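Local atomic coordinates of iodotyrosine deiodinase (PDB entry 6PZ0), a protein that uses flavin mononucleotide to strip halogen from halotyrosines such as iodotyrosine, converting mono- and diiodotyrosine to tyrosine and iodide at the expense of NADPH. Residues Ser67-Tyr72 with Phe88-Pro93; Pro137-Asp142 with Leu158-Pro163. All coordinates share one frame; numbering follows the deposited sequence.

Contact 1: residues Ser67-Tyr72 with Phe88-Pro93; sequences SEKTFY and FTWRKP. With TYR (tyrosine), chain D.
K69 lays its methylenes along the indole of W90, the two side chains running side by side in the same direction. This is a CH-pi contact: K69 CG stands 3.7 Å from the centroid of the five-membered ring and almost straight above it, 5° off the normal, and CE carries on over the benzo ring. With CG anti to the backbone N (chi1 -167°), the lysine chain extends from the helix along the indole. Lysine suits the spot because it offers a long apolar stem, while NZ goes on to a weak, long ion pair with E73.

Van der Waals packing continues inward. W90 CB sits 3.6 Å from E68 CB, and the Y72 ring takes the backbone of T89 and W90 over one face and F71 over the other. F88 CB lies 3.1 Å from Y72 OH.

The polar bonding passes through the bound tyrosine. Y72 OH donates to its carboxylate O at 2.6 Å, and K92 NZ grips the same oxygen at 2.7 Å. K92 NZ also bonds T89 O, which fixes the ammonium group. E68 OE2 takes the ligand's amine, TYR N, at 2.8 Å and is bonded to Y138 as well. Acid and base thus match the amino acid's charged ends, and E68, Y72 and K92 also bind the substrate 3-iodo-L-tyrosine.

Together the segments fit the substrate-covering lid of iodotyrosine deiodinases. One is the late part of helix 54-74; the other is the loop between helices 77-85 and 94-97, with L83 of helix 77-85 packing on F71, Y72 and F88.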
ATOM      1  N   SER A  67     -15.231 -14.579 -14.699  1.00 17.17           N
ATOM      2  CA  SER A  67     -14.137 -15.046 -13.856  1.00 17.61           C
ATOM      3  C   SER A  67     -14.644 -15.275 -12.431  1.00 16.37           C
ATOM      4  O   SER A  67     -14.321 -16.290 -11.827  1.00 19.17           O
ATOM      5  CB  SER A  67     -12.983 -14.027 -13.871  1.00 25.72           C
ATOM      6  OG  SER A  67     -11.840 -14.504 -13.176  1.00 32.81           O
ATOM      7  N   GLU A  68     -15.441 -14.325 -11.927  1.00 15.94           N
ATOM      8  CA  GLU A  68     -16.001 -14.394 -10.589  1.00 16.46           C
ATOM      9  C   GLU A  68     -16.961 -15.562 -10.469  1.00 16.98           C
ATOM     10  O   GLU A  68     -16.975 -16.272  -9.476  1.00 15.80           O
ATOM     11  CB  GLU A  68     -16.735 -13.107 -10.234  1.00 20.15           C
ATOM     12  CG  GLU A  68     -15.834 -11.886 -10.068  1.00 16.49           C
ATOM     13  CD  GLU A  68     -14.930 -11.939  -8.863  1.00 17.83           C
ATOM     14  OE1 GLU A  68     -14.826 -13.005  -8.194  1.00 17.96           O
ATOM     15  OE2 GLU A  68     -14.310 -10.878  -8.601  1.00 15.16           O
ATOM     16  N   LYS A  69     -17.771 -15.766 -11.496  1.00 17.42           N
ATOM     17  CA  LYS A  69     -18.772 -16.829 -11.419  1.00 16.09           C
ATOM     18  C   LYS A  69     -18.109 -18.183 -11.203  1.00 17.11           C
ATOM     19  O   LYS A  69     -18.577 -19.001 -10.394  1.00 19.42           O
ATOM     20  CB  LYS A  69     -19.600 -16.841 -12.680  1.00 21.12           C
ATOM     21  CG  LYS A  69     -20.846 -17.694 -12.581  1.00 20.41           C
ATOM     22  CD  LYS A  69     -21.655 -17.489 -13.834  1.00 19.50           C
ATOM     23  CE  LYS A  69     -23.005 -18.115 -13.716  1.00 19.49           C
ATOM     24  NZ  LYS A  69     -22.929 -19.616 -13.666  1.00 21.31           N
ATOM     25  N   THR A  70     -17.036 -18.424 -11.935  1.00 18.30           N
ATOM     26  CA  THR A  70     -16.256 -19.646 -11.775  1.00 19.45           C
ATOM     27  C   THR A  70     -15.602 -19.698 -10.391  1.00 25.19           C
ATOM     28  O   THR A  70     -15.572 -20.733  -9.739  1.00 21.54           O
ATOM     29  CB  THR A  70     -15.185 -19.756 -12.869  1.00 25.72           C
ATOM     30  OG1 THR A  70     -15.834 -19.881 -14.141  1.00 26.44           O
ATOM     31  CG2 THR A  70     -14.301 -20.947 -12.637  1.00 32.14           C
ATOM     32  N   PHE A  71     -15.075 -18.569  -9.940  1.00 20.88           N
ATOM     33  CA  PHE A  71     -14.452 -18.519  -8.637  1.00 17.59           C
ATOM     34  C   PHE A  71     -15.489 -18.849  -7.558  1.00 18.80           C
ATOM     35  O   PHE A  71     -15.190 -19.568  -6.594  1.00 24.13           O
ATOM     36  CB  PHE A  71     -13.822 -17.133  -8.428  1.00 16.91           C
ATOM     37  CG  PHE A  71     -13.631 -16.746  -6.997  1.00 24.90           C
ATOM     38  CD1 PHE A  71     -12.427 -16.981  -6.360  1.00 28.89           C
ATOM     39  CD2 PHE A  71     -14.646 -16.119  -6.296  1.00 23.64           C
ATOM     40  CE1 PHE A  71     -12.244 -16.605  -5.039  1.00 23.19           C
ATOM     41  CE2 PHE A  71     -14.472 -15.749  -4.976  1.00 24.45           C
ATOM     42  CZ  PHE A  71     -13.272 -15.993  -4.351  1.00 21.51           C
ATOM     43  N   TYR A  72     -16.713 -18.356  -7.722  1.00 16.22           N
ATOM     44  CA  TYR A  72     -17.734 -18.545  -6.686  1.00 17.28           C
ATOM     45  C   TYR A  72     -18.188 -19.992  -6.631  1.00 20.60           C
ATOM     46  O   TYR A  72     -18.644 -20.472  -5.588  1.00 20.04           O
ATOM     47  CB  TYR A  72     -18.931 -17.625  -6.902  1.00 19.25           C
ATOM     48  CG  TYR A  72     -18.765 -16.330  -6.142  1.00 20.97           C
ATOM     49  CD1 TYR A  72     -18.064 -15.270  -6.703  1.00 18.55           C
ATOM     50  CD2 TYR A  72     -19.256 -16.189  -4.856  1.00 18.53           C
ATOM     51  CE1 TYR A  72     -17.881 -14.099  -6.020  1.00 20.02           C
ATOM     52  CE2 TYR A  72     -19.088 -15.025  -4.153  1.00 16.74           C
ATOM     53  CZ  TYR A  72     -18.388 -13.975  -4.734  1.00 15.24           C
ATOM     54  OH  TYR A  72     -18.225 -12.819  -4.020  1.00 18.73           O
ATOM     55  N   PHE A  88     -22.252 -11.672  -0.875  1.00 19.18           N
ATOM     56  CA  PHE A  88     -21.574 -11.343  -2.133  1.00 15.83           C
ATOM     57  C   PHE A  88     -21.981 -12.326  -3.215  1.00 17.06           C
ATOM     58  O   PHE A  88     -22.232 -13.508  -2.928  1.00 16.60           O
ATOM     59  CB  PHE A  88     -20.056 -11.408  -1.955  1.00 17.81           C
ATOM     60  CG  PHE A  88     -19.448 -10.198  -1.287  1.00 19.47           C
ATOM     61  CD1 PHE A  88     -19.615  -9.951   0.065  1.00 25.81           C
ATOM     62  CD2 PHE A  88     -18.684  -9.323  -2.026  1.00 22.01           C
ATOM     63  CE1 PHE A  88     -19.045  -8.841   0.659  1.00 28.52           C
ATOM     64  CE2 PHE A  88     -18.116  -8.217  -1.436  1.00 23.05           C
ATOM     65  CZ  PHE A  88     -18.300  -7.971  -0.090  1.00 21.57           C
ATOM     66  N   THR A  89     -21.990 -11.888  -4.477  1.00 19.41           N
ATOM     67  CA  THR A  89     -22.070 -12.852  -5.576  1.00 14.86           C
ATOM     68  C   THR A  89     -21.136 -12.423  -6.677  1.00 18.86           C
ATOM     69  O   THR A  89     -20.435 -11.444  -6.534  1.00 16.00           O
ATOM     70  CB  THR A  89     -23.483 -12.991  -6.158  1.00 19.90           C
ATOM     71  OG1 THR A  89     -23.767 -11.882  -7.010  1.00 27.29           O
ATOM     72  CG2 THR A  89     -24.515 -13.064  -5.053  1.00 24.05           C
ATOM     73  N   TRP A  90     -21.161 -13.151  -7.786  1.00 17.78           N
ATOM     74  CA  TRP A  90     -20.236 -12.893  -8.899  1.00 18.72           C
ATOM     75  C   TRP A  90     -20.594 -11.694  -9.752  1.00 16.25           C
ATOM     76  O   TRP A  90     -19.765 -11.221 -10.546  1.00 18.28           O
ATOM     77  CB  TRP A  90     -20.161 -14.134  -9.783  1.00 19.65           C
ATOM     78  CG  TRP A  90     -21.511 -14.641 -10.235  1.00 14.82           C
ATOM     79  CD1 TRP A  90     -22.317 -15.529  -9.578  1.00 19.59           C
ATOM     80  CD2 TRP A  90     -22.191 -14.311 -11.447  1.00 16.77           C
ATOM     81  NE1 TRP A  90     -23.465 -15.756 -10.300  1.00 22.27           N
ATOM     82  CE2 TRP A  90     -23.416 -15.014 -11.452  1.00 19.22           C
ATOM     83  CE3 TRP A  90     -21.900 -13.480 -12.524  1.00 18.04           C
ATOM     84  CZ2 TRP A  90     -24.335 -14.915 -12.486  1.00 18.44           C
ATOM     85  CZ3 TRP A  90     -22.814 -13.385 -13.557  1.00 17.07           C
ATOM     86  CH2 TRP A  90     -24.020 -14.098 -13.530  1.00 17.19           C
ATOM     87  N   ARG A  91     -21.818 -11.210  -9.599  1.00 15.39           N
ATOM     88  CA  ARG A  91     -22.311 -10.070 -10.350  1.00 18.86           C
ATOM     89  C   ARG A  91     -21.603  -8.817  -9.866  1.00 17.43           C
ATOM     90  O   ARG A  91     -21.483  -8.615  -8.656  1.00 13.00           O
ATOM     91  CB  ARG A  91     -23.822  -9.938 -10.176  1.00 20.04           C
ATOM     92  CG  ARG A  91     -24.591 -11.192 -10.657  1.00 21.38           C
ATOM     93  CD  ARG A  91     -25.979 -11.328 -10.036  1.00 30.21           C
ATOM     94  NE  ARG A  91     -26.619 -12.591 -10.442  1.00 27.88           N
ATOM     95  CZ  ARG A  91     -26.511 -13.744  -9.782  1.00 32.43           C
ATOM     96  NH1 ARG A  91     -25.791 -13.819  -8.663  1.00 30.75           N
ATOM     97  NH2 ARG A  91     -27.133 -14.837 -10.232  1.00 31.79           N
ATOM     98  N   LYS A  92     -21.146  -7.988 -10.805  1.00 17.58           N
ATOM     99  CA  LYS A  92     -20.388  -6.779 -10.473  1.00 16.55           C
ATOM    100  C   LYS A  92     -20.928  -5.588 -11.217  1.00 17.37           C
ATOM    101  O   LYS A  92     -20.241  -5.015 -12.080  1.00 21.01           O
ATOM    102  CB  LYS A  92     -18.915  -6.971 -10.790  1.00 16.10           C
ATOM    103  CG  LYS A  92     -18.272  -8.144 -10.084  1.00 14.67           C
ATOM    104  CD  LYS A  92     -18.371  -8.035  -8.529  1.00 13.44           C
ATOM    105  CE  LYS A  92     -18.169  -9.358  -7.845  1.00 15.15           C
ATOM    106  NZ  LYS A  92     -18.721  -9.349  -6.414  1.00 17.45           N
ATOM    107  N   PRO A  93     -22.164  -5.194 -10.886  1.00 19.22           N
ATOM    108  CA  PRO A  93     -22.809  -4.068 -11.559  1.00 19.40           C
ATOM    109  C   PRO A  93     -22.033  -2.759 -11.414  1.00 20.45           C
ATOM    110  O   PRO A  93     -22.175  -1.910 -12.291  1.00 25.65           O
ATOM    111  CB  PRO A  93     -24.175  -3.973 -10.870  1.00 25.33           C
ATOM    112  CG  PRO A  93     -24.011  -4.683  -9.566  1.00 25.03           C
ATOM    113  CD  PRO A  93     -22.994  -5.745  -9.797  1.00 20.47           C
TER
HETATM  114  N   TYR D 302     -13.373 -10.717  -5.935  1.00 15.68           N
HETATM  115  CA  TYR D 302     -14.582 -11.364  -5.409  1.00 18.20           C
HETATM  116  C   TYR D 302     -15.767 -10.408  -5.412  1.00 19.60           C
HETATM  117  O   TYR D 302     -16.898 -10.804  -5.092  1.00 19.45           O
HETATM  118  CB  TYR D 302     -14.329 -11.902  -4.000  1.00 15.75           C
HETATM  119  CG  TYR D 302     -13.867 -10.900  -2.967  1.00 15.10           C
HETATM  120  CD1 TYR D 302     -14.749  -9.998  -2.393  1.00 16.34           C
HETATM  121  CD2 TYR D 302     -12.549 -10.888  -2.532  1.00 20.49           C
HETATM  122  CE1 TYR D 302     -14.326  -9.087  -1.431  1.00 11.55           C
HETATM  123  CE2 TYR D 302     -12.124  -9.991  -1.549  1.00 14.36           C
HETATM  124  CZ  TYR D 302     -13.013  -9.095  -1.025  1.00 11.25           C
HETATM  125  OH  TYR D 302     -12.580  -8.202  -0.072  1.00 15.39           O
HETATM  126  OXT TYR D 302     -15.599  -9.219  -5.732  1.00 14.84           O

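Contact 2: residues Pro137-Asp142 with Leu158-Pro163; sequences PYTPPD and LEVILP. With FMN (flavin mononucleotide), chain C; TYR (tyrosine), chain D.
Y138 pairs with I161 through their backbones, and the ring of Y138 turns one edge to the ligands. FMN N3 and the carboxylate OXT of the bound tyrosine lie near that ring's plane, with CE1 3.4 Å from OXT. T139 meets the flavin directly: its N donates to FMN O4 at 3.2 Å, with a nearly straight N-H...O angle of 165°. Its hydroxyl, OG1, lies 3.0 Å from FMN N5 and near O4 as well; a threonine beside N5 is consistent with the control of flavin chemistry in this family. P137 presses its ring against the flavin's benzenoid part, CG being 3.8 Å from FMN C9; a proline suits this apolar place, having no N-H to satisfy.

Behind this shell stands the strand. Y138 N bonds I161 O at 2.8 Å and I161 N bonds Y138 O at 3.0 Å, a single antiparallel hydrogen-bonded bridge that ties the segment bearing the flavin contacts to the strand. V160 CG2 and L162 CD2 pack against P137, the small, branched valine bringing its methyl within 3.5 Å of P137 CA. A chi1 of 175° swings the Y138 ring opposite the backbone N, which lays it alongside I161, whose CB lies at the ring's edge. Replacing Y138 with an alanine would probably leave E68 OE2 without the hydrogen bond from the phenol hydroxyl and open a gap beside I161 and the bound tyrosine.

Farther out, E159 and V160 form a classic beta bulge opposite V104, and buried E159 is held by R114, S106 and W118. The segment 137-142 follows strand 134-135 and leads to helix 144-149, D142 capping R144 N; strand 156-165 lies next to 100-107 in the antiparallel sheet, with L95 of helix 94-97 against Y138 and I161.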
ATOM      1  N   PRO A 137     -11.299  -1.484  -3.963  1.00 13.49           N
ATOM      2  CA  PRO A 137     -10.203  -2.155  -4.656  1.00 14.53           C
ATOM      3  C   PRO A 137     -10.709  -3.456  -5.201  1.00 16.00           C
ATOM      4  O   PRO A 137     -10.839  -4.428  -4.472  1.00 20.71           O
ATOM      5  CB  PRO A 137      -9.164  -2.376  -3.569  1.00 13.72           C
ATOM      6  CG  PRO A 137      -9.551  -1.463  -2.455  1.00 17.03           C
ATOM      7  CD  PRO A 137     -11.027  -1.359  -2.525  1.00 15.81           C
ATOM      8  N   TYR A 138     -11.073  -3.449  -6.465  1.00 12.27           N
ATOM      9  CA  TYR A 138     -11.690  -4.627  -7.036  1.00 10.82           C
ATOM     10  C   TYR A 138     -10.627  -5.495  -7.686  1.00 15.36           C
ATOM     11  O   TYR A 138      -9.887  -5.046  -8.551  1.00 12.75           O
ATOM     12  CB  TYR A 138     -12.785  -4.253  -8.030  1.00 10.96           C
ATOM     13  CG  TYR A 138     -13.294  -5.502  -8.660  1.00 10.69           C
ATOM     14  CD1 TYR A 138     -13.913  -6.485  -7.892  1.00 10.34           C
ATOM     15  CD2 TYR A 138     -13.116  -5.735 -10.006  1.00 13.75           C
ATOM     16  CE1 TYR A 138     -14.347  -7.660  -8.474  1.00 10.24           C
ATOM     17  CE2 TYR A 138     -13.533  -6.897 -10.589  1.00 14.10           C
ATOM     18  CZ  TYR A 138     -14.156  -7.861  -9.816  1.00 16.65           C
ATOM     19  OH  TYR A 138     -14.561  -9.034 -10.384  1.00 15.70           O
ATOM     20  N   THR A 139     -10.579  -6.755  -7.262  1.00 14.86           N
ATOM     21  CA  THR A 139      -9.566  -7.683  -7.713  1.00 15.20           C
ATOM     22  C   THR A 139     -10.237  -8.965  -8.187  1.00 18.20           C
ATOM     23  O   THR A 139     -10.508  -9.838  -7.385  1.00 20.24           O
ATOM     24  CB  THR A 139      -8.564  -8.006  -6.586  1.00 23.00           C
ATOM     25  OG1 THR A 139      -9.269  -8.538  -5.465  1.00 25.98           O
ATOM     26  CG2 THR A 139      -7.830  -6.743  -6.130  1.00 25.01           C
ATOM     27  N   PRO A 140     -10.520  -9.076  -9.490  1.00 18.93           N
ATOM     28  CA  PRO A 140     -11.111 -10.320 -10.008  1.00 16.63           C
ATOM     29  C   PRO A 140     -10.111 -11.466  -9.955  1.00 24.55           C
ATOM     30  O   PRO A 140      -8.922 -11.225  -9.814  1.00 17.08           O
ATOM     31  CB  PRO A 140     -11.456  -9.973 -11.447  1.00 17.24           C
ATOM     32  CG  PRO A 140     -10.441  -8.921 -11.814  1.00 17.76           C
ATOM     33  CD  PRO A 140     -10.193  -8.132 -10.561  1.00 22.06           C
ATOM     34  N   PRO A 141     -10.587 -12.709 -10.072  1.00 21.59           N
ATOM     35  CA  PRO A 141      -9.717 -13.882  -9.954  1.00 30.05           C
ATOM     36  C   PRO A 141      -8.609 -13.907 -10.983  1.00 31.66           C
ATOM     37  O   PRO A 141      -7.513 -14.391 -10.691  1.00 34.65           O
ATOM     38  CB  PRO A 141     -10.667 -15.059 -10.183  1.00 26.42           C
ATOM     39  CG  PRO A 141     -12.016 -14.552  -9.865  1.00 26.16           C
ATOM     40  CD  PRO A 141     -12.008 -13.079 -10.197  1.00 18.44           C
ATOM     41  N   ASP A 142      -8.915 -13.413 -12.179  1.00 25.25           N
ATOM     42  CA  ASP A 142      -7.985 -13.427 -13.289  1.00 36.85           C
ATOM     43  C   ASP A 142      -7.951 -12.031 -13.882  1.00 34.55           C
ATOM     44  O   ASP A 142      -8.988 -11.436 -14.148  1.00 33.93           O
ATOM     45  CB  ASP A 142      -8.396 -14.462 -14.343  1.00 43.87           C
ATOM     46  CG  ASP A 142      -7.386 -14.588 -15.479  1.00 58.26           C
ATOM     47  OD1 ASP A 142      -6.184 -14.288 -15.272  1.00 51.58           O
ATOM     48  OD2 ASP A 142      -7.802 -15.000 -16.584  1.00 62.94           O
ATOM     49  N   LEU A 158      -1.528  -5.401 -14.202  1.00 13.88           N
ATOM     50  CA  LEU A 158      -2.724  -4.799 -13.631  1.00 11.59           C
ATOM     51  C   LEU A 158      -2.847  -5.249 -12.194  1.00 12.29           C
ATOM     52  O   LEU A 158      -2.936  -6.444 -11.910  1.00 12.27           O
ATOM     53  CB  LEU A 158      -3.954  -5.187 -14.429  1.00 13.92           C
ATOM     54  CG  LEU A 158      -5.287  -4.622 -13.977  1.00 13.25           C
ATOM     55  CD1 LEU A 158      -5.228  -3.111 -13.805  1.00 12.19           C
ATOM     56  CD2 LEU A 158      -6.339  -5.033 -15.021  1.00 17.71           C
ATOM     57  N   GLU A 159      -2.834  -4.284 -11.276  1.00 10.42           N
ATOM     58  CA  GLU A 159      -2.942  -4.591  -9.852  1.00 10.29           C
ATOM     59  C   GLU A 159      -4.355  -4.581  -9.317  1.00 12.18           C
ATOM     60  O   GLU A 159      -4.742  -5.412  -8.476  1.00 13.12           O
ATOM     61  CB  GLU A 159      -2.132  -3.590  -9.059  1.00 12.22           C
ATOM     62  CG  GLU A 159      -0.646  -3.739  -9.312  1.00 12.37           C
ATOM     63  CD  GLU A 159      -0.083  -5.007  -8.709  1.00 15.07           C
ATOM     64  OE1 GLU A 159      -0.754  -5.661  -7.875  1.00 15.63           O
ATOM     65  OE2 GLU A 159       1.045  -5.366  -9.077  1.00 15.51           O
ATOM     66  N   VAL A 160      -5.117  -3.590  -9.737  1.00 12.84           N
ATOM     67  CA  VAL A 160      -6.427  -3.401  -9.160  1.00 12.63           C
ATOM     68  C   VAL A 160      -7.287  -2.579 -10.084  1.00 14.91           C
ATOM     69  O   VAL A 160      -6.792  -1.729 -10.806  1.00 12.47           O
ATOM     70  CB  VAL A 160      -6.330  -2.723  -7.759  1.00 12.20           C
ATOM     71  CG1 VAL A 160      -5.718  -1.375  -7.840  1.00 13.47           C
ATOM     72  CG2 VAL A 160      -7.685  -2.621  -7.079  1.00 14.78           C
ATOM     73  N   ILE A 161      -8.579  -2.861 -10.055  1.00 14.10           N
ATOM     74  CA  ILE A 161      -9.599  -2.028 -10.672  1.00 13.99           C
ATOM     75  C   ILE A 161     -10.290  -1.231  -9.585  1.00 13.74           C
ATOM     76  O   ILE A 161     -10.865  -1.814  -8.673  1.00 13.09           O
ATOM     77  CB  ILE A 161     -10.629  -2.895 -11.432  1.00 11.49           C
ATOM     78  CG1 ILE A 161      -9.915  -3.638 -12.557  1.00 15.55           C
ATOM     79  CG2 ILE A 161     -11.782  -2.027 -11.985  1.00 18.19           C
ATOM     80  CD1 ILE A 161     -10.734  -4.754 -13.121  1.00 15.19           C
ATOM     81  N   LEU A 162     -10.190   0.096  -9.660  1.00 14.24           N
ATOM     82  CA  LEU A 162     -10.835   0.990  -8.719  1.00 11.93           C
ATOM     83  C   LEU A 162     -11.976   1.707  -9.396  1.00 13.05           C
ATOM     84  O   LEU A 162     -11.763   2.711 -10.048  1.00 11.81           O
ATOM     85  CB  LEU A 162      -9.840   2.019  -8.168  1.00 12.89           C
ATOM     86  CG  LEU A 162      -8.696   1.467  -7.334  1.00 15.19           C
ATOM     87  CD1 LEU A 162      -7.661   2.549  -7.100  1.00 19.60           C
ATOM     88  CD2 LEU A 162      -9.239   1.000  -6.016  1.00 16.04           C
ATOM     89  N   PRO A 163     -13.199   1.173  -9.280  1.00 12.24           N
ATOM     90  CA  PRO A 163     -14.347   1.950  -9.730  1.00 12.08           C
ATOM     91  C   PRO A 163     -14.391   3.215  -8.890  1.00 15.24           C
ATOM     92  O   PRO A 163     -14.190   3.113  -7.689  1.00 17.50           O
ATOM     93  CB  PRO A 163     -15.556   1.037  -9.442  1.00 10.85           C
ATOM     94  CG  PRO A 163     -14.945  -0.340  -9.175  1.00 13.87           C
ATOM     95  CD  PRO A 163     -13.601  -0.068  -8.594  1.00 13.81           C
TER
HETATM   96  N1  FMN C 301     -14.159  -5.828  -2.484  1.00 10.69           N
HETATM   97  C2  FMN C 301     -14.913  -6.471  -3.400  1.00 14.14           C
HETATM   98  O2  FMN C 301     -16.117  -6.306  -3.408  1.00 16.08           O
HETATM   99  N3  FMN C 301     -14.315  -7.290  -4.306  1.00 11.45           N
HETATM  100  C4  FMN C 301     -12.961  -7.477  -4.334  1.00 12.81           C
HETATM  101  O4  FMN C 301     -12.473  -8.230  -5.183  1.00 14.90           O
HETATM  102  C4A FMN C 301     -12.178  -6.821  -3.387  1.00 12.61           C
HETATM  103  N5  FMN C 301     -10.809  -6.991  -3.377  1.00 16.49           N
HETATM  104  C5A FMN C 301     -10.042  -6.303  -2.458  1.00 13.81           C
HETATM  105  C6  FMN C 301      -8.666  -6.477  -2.481  1.00 11.40           C
HETATM  106  C7  FMN C 301      -7.864  -5.803  -1.566  1.00  9.88           C
HETATM  107  C7M FMN C 301      -6.377  -5.999  -1.625  1.00 13.70           C
HETATM  108  C8  FMN C 301      -8.470  -4.963  -0.638  1.00 12.09           C
HETATM  109  C8M FMN C 301      -7.593  -4.212   0.325  1.00 16.35           C
HETATM  110  C9  FMN C 301      -9.850  -4.787  -0.602  1.00 11.41           C
HETATM  111  C9A FMN C 301     -10.655  -5.470  -1.519  1.00 14.18           C
HETATM  112  N10 FMN C 301     -12.056  -5.329  -1.506  1.00 13.89           N
HETATM  113  C10 FMN C 301     -12.795  -5.989  -2.473  1.00 12.16           C
HETATM  114  C1' FMN C 301     -12.742  -4.438  -0.523  1.00 10.43           C
HETATM  115  C2' FMN C 301     -12.832  -5.133   0.856  1.00 12.17           C
HETATM  116  O2' FMN C 301     -13.875  -6.095   0.876  1.00 13.22           O
HETATM  117  C3' FMN C 301     -13.029  -4.099   1.963  1.00 12.07           C
HETATM  118  O3' FMN C 301     -11.865  -3.316   2.016  1.00 12.30           O
HETATM  119  C4' FMN C 301     -13.295  -4.718   3.349  1.00 12.12           C
HETATM  120  O4' FMN C 301     -14.526  -5.402   3.307  1.00 14.22           O
HETATM  121  C5' FMN C 301     -13.386  -3.636   4.394  1.00 11.75           C
HETATM  122  O5' FMN C 301     -14.368  -2.711   3.997  1.00 12.77           O
HETATM  123  P   FMN C 301     -14.696  -1.474   4.919  1.00 15.15           P
HETATM  124  O1P FMN C 301     -15.895  -0.748   4.298  1.00 14.38           O
HETATM  125  O2P FMN C 301     -13.510  -0.543   4.951  1.00 15.59           O
HETATM  126  O3P FMN C 301     -14.975  -1.949   6.334  1.00 16.09           O
HETATM  127  N   TYR D 302     -13.373 -10.717  -5.935  1.00 15.68           N
HETATM  128  CA  TYR D 302     -14.582 -11.364  -5.409  1.00 18.20           C
HETATM  129  C   TYR D 302     -15.767 -10.408  -5.412  1.00 19.60           C
HETATM  130  O   TYR D 302     -16.898 -10.804  -5.092  1.00 19.45           O
HETATM  131  CB  TYR D 302     -14.329 -11.902  -4.000  1.00 15.75           C
HETATM  132  CG  TYR D 302     -13.867 -10.900  -2.967  1.00 15.10           C
HETATM  133  CD1 TYR D 302     -14.749  -9.998  -2.393  1.00 16.34           C
HETATM  134  CD2 TYR D 302     -12.549 -10.888  -2.532  1.00 20.49           C
HETATM  135  CE1 TYR D 302     -14.326  -9.087  -1.431  1.00 11.55           C
HETATM  136  CE2 TYR D 302     -12.124  -9.991  -1.549  1.00 14.36           C
HETATM  137  CZ  TYR D 302     -13.013  -9.095  -1.025  1.00 11.25           C
HETATM  138  OH  TYR D 302     -12.580  -8.202  -0.072  1.00 15.39           O
HETATM  139  OXT TYR D 302     -15.599  -9.219  -5.732  1.00 14.84           O

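Overall arrangement
Contact 1 closes before contact 2 opens in sequence, and their centres lie 13 Å apart within the nitroreductase-family region of the chain. Contact 2 is close to the middle of the chain, where a loop leaving the sheet supports the flavin; contact 1 lies farther out, where helix 54-74 and a loop gather the ligand's amine and carboxylate. They meet at the bound tyrosine and also directly, where P141 packs on S67 and E68. S67 OG adds a weak hydrogen bond to D142 N. M41 of the second subunit completes the tyrosine site, so the sheet-backed cofactor site, the more peripheral segments that probably cover the substrate and the dimer are brought together in one active site.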